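Local atomic coordinates of tryptophan--tRNA ligase (Mycoplasma pneumoniae, PDB entry 2YY5), a protein that probably catalyses the ATP-dependent attachment of tryptophan to its cognate tRNA as a class I aminoacyl-tRNA synthetase. Residues Q265-T268 and N269-N273. The protein carries 1 engineered substitution. Numbering follows the deposited sequence.
Sequences QSLT and NQLGN
Successive i to i+4 backbone bonds join Q265-T268 to N269-N273: Q265-T268 and N269-L271 form one short helix, and G272-N273 leave it. N269 N donates to Q265 O, and Q270 N reaches S266 O at 2.9 Å in a nearly straight bond. The next bond is poorer: L271 N makes weak bonds to both L267 O (3.0 Å) and T268 O (3.2 Å). T268 O accepts the firmer bond from G272 N, at 2.9 Å, besides the weak one from L271 N. G272 then takes positive phi (86°), a setting far easier for glycine than for residues with a side chain.

On the exposed flank, the carboxamides of Q265 and N269 meet one turn apart. Q265 NE2 donates to N269 OD1 at 2.9 Å, but the bond is bent, with an N-H...O angle of 143°, and the amide planes stand 82° apart, nearly perpendicular. Q265 achieves this with CG anti to the backbone N and a bend at chi2 that turns the amide toward N269 OD1. On the buried flank, the branches of L267 and L271 pack one turn apart: L267 CD2 lies 3.5 Å from both CD1 and CD2 of L271. L267 also touches E293 and A294 of helix 284-308 as well as L259 of helix 246-259, and T268 meets L259 too.

The short helix is therefore amphipathic, with an amide-amide bond between neutral groups on its solvent side and leucine packing where it lies against two longer helices. This is structural packing away from the tryptophan and ATP sites. One bent amide bond on the exposed side would probably contribute modestly, so the backbone bonds and the leucine packing probably do more to hold the turn.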
loop_
_atom_site.group_PDB
_atom_site.type_symbol
_atom_site.label_atom_id
_atom_site.label_comp_id
_atom_site.label_asym_id
_atom_site.label_seq_id
_atom_site.Cartn_x
_atom_site.Cartn_y
_atom_site.Cartn_z
ATOM N N GLN B 265 -14.904 10.600 -42.524
ATOM C CA GLN B 265 -14.741 11.885 -43.200
ATOM C C GLN B 265 -15.930 12.112 -44.132
ATOM O O GLN B 265 -16.527 13.188 -44.154
ATOM C CB GLN B 265 -13.459 11.886 -44.032
ATOM C CG GLN B 265 -13.176 13.193 -44.722
ATOM C CD GLN B 265 -12.905 14.302 -43.733
ATOM O OE1 GLN B 265 -12.002 14.196 -42.904
ATOM N NE2 GLN B 265 -13.683 15.374 -43.812
ATOM N N SER B 266 -16.259 11.082 -44.906
ATOM C CA SER B 266 -17.360 11.141 -45.852
ATOM C C SER B 266 -18.668 11.273 -45.113
ATOM O O SER B 266 -19.574 11.974 -45.556
ATOM C CB SER B 266 -17.400 9.874 -46.702
ATOM O OG SER B 266 -16.159 9.660 -47.348
ATOM N N LEU B 267 -18.766 10.586 -43.982
ATOM C CA LEU B 267 -19.983 10.629 -43.194
ATOM C C LEU B 267 -20.211 12.052 -42.676
ATOM O O LEU B 267 -21.302 12.598 -42.827
ATOM C CB LEU B 267 -19.897 9.642 -42.027
ATOM C CG LEU B 267 -21.204 9.038 -41.504
ATOM C CD1 LEU B 267 -20.949 8.351 -40.173
ATOM C CD2 LEU B 267 -22.252 10.112 -41.331
ATOM N N THR B 268 -19.187 12.663 -42.084
ATOM C CA THR B 268 -19.347 14.014 -41.559
ATOM C C THR B 268 -19.584 15.040 -42.673
ATOM O O THR B 268 -20.296 16.028 -42.481
ATOM C CB THR B 268 -18.136 14.440 -40.679
ATOM O OG1 THR B 268 -18.387 15.738 -40.122
ATOM C CG2 THR B 268 -16.847 14.473 -41.490
ATOM N N ASN B 269 -19.000 14.803 -43.842
ATOM C CA ASN B 269 -19.197 15.711 -44.966
ATOM C C ASN B 269 -20.654 15.615 -45.406
ATOM O O ASN B 269 -21.331 16.625 -45.589
ATOM C CB ASN B 269 -18.271 15.333 -46.119
ATOM C CG ASN B 269 -16.852 15.809 -45.901
ATOM O OD1 ASN B 269 -16.379 15.883 -44.767
ATOM N ND2 ASN B 269 -16.160 16.125 -46.988
ATOM N N GLN B 270 -21.128 14.388 -45.564
ATOM C CA GLN B 270 -22.500 14.126 -45.967
ATOM C C GLN B 270 -23.497 14.721 -44.969
ATOM O O GLN B 270 -24.632 15.039 -45.328
ATOM C CB GLN B 270 -22.697 12.608 -46.092
ATOM C CG GLN B 270 -24.107 12.091 -45.813
ATOM C CD GLN B 270 -24.170 10.569 -45.755
ATOM O OE1 GLN B 270 -25.198 9.987 -45.392
ATOM N NE2 GLN B 270 -23.068 9.918 -46.118
ATOM N N LEU B 271 -23.068 14.890 -43.721
ATOM C CA LEU B 271 -23.949 15.419 -42.682
ATOM C C LEU B 271 -23.906 16.927 -42.416
ATOM O O LEU B 271 -24.920 17.511 -42.040
ATOM C CB LEU B 271 -23.709 14.655 -41.374
ATOM C CG LEU B 271 -24.594 13.433 -41.080
ATOM C CD1 LEU B 271 -24.669 12.500 -42.275
ATOM C CD2 LEU B 271 -24.035 12.712 -39.873
ATOM N N GLY B 272 -22.750 17.558 -42.605
ATOM C CA GLY B 272 -22.648 18.989 -42.362
ATOM C C GLY B 272 -22.339 19.270 -40.905
ATOM O O GLY B 272 -22.420 18.369 -40.075
ATOM N N ASN B 273 -22.009 20.513 -40.572
ATOM C CA ASN B 273 -21.669 20.836 -39.189
ATOM C C ASN B 273 -22.853 21.041 -38.253
ATOM O O ASN B 273 -22.678 21.067 -37.035
ATOM C CB ASN B 273 -20.775 22.078 -39.130
ATOM C CG ASN B 273 -20.059 22.218 -37.790
ATOM O OD1 ASN B 273 -19.427 23.240 -37.516
ATOM N ND2 ASN B 273 -20.146 21.181 -36.955
#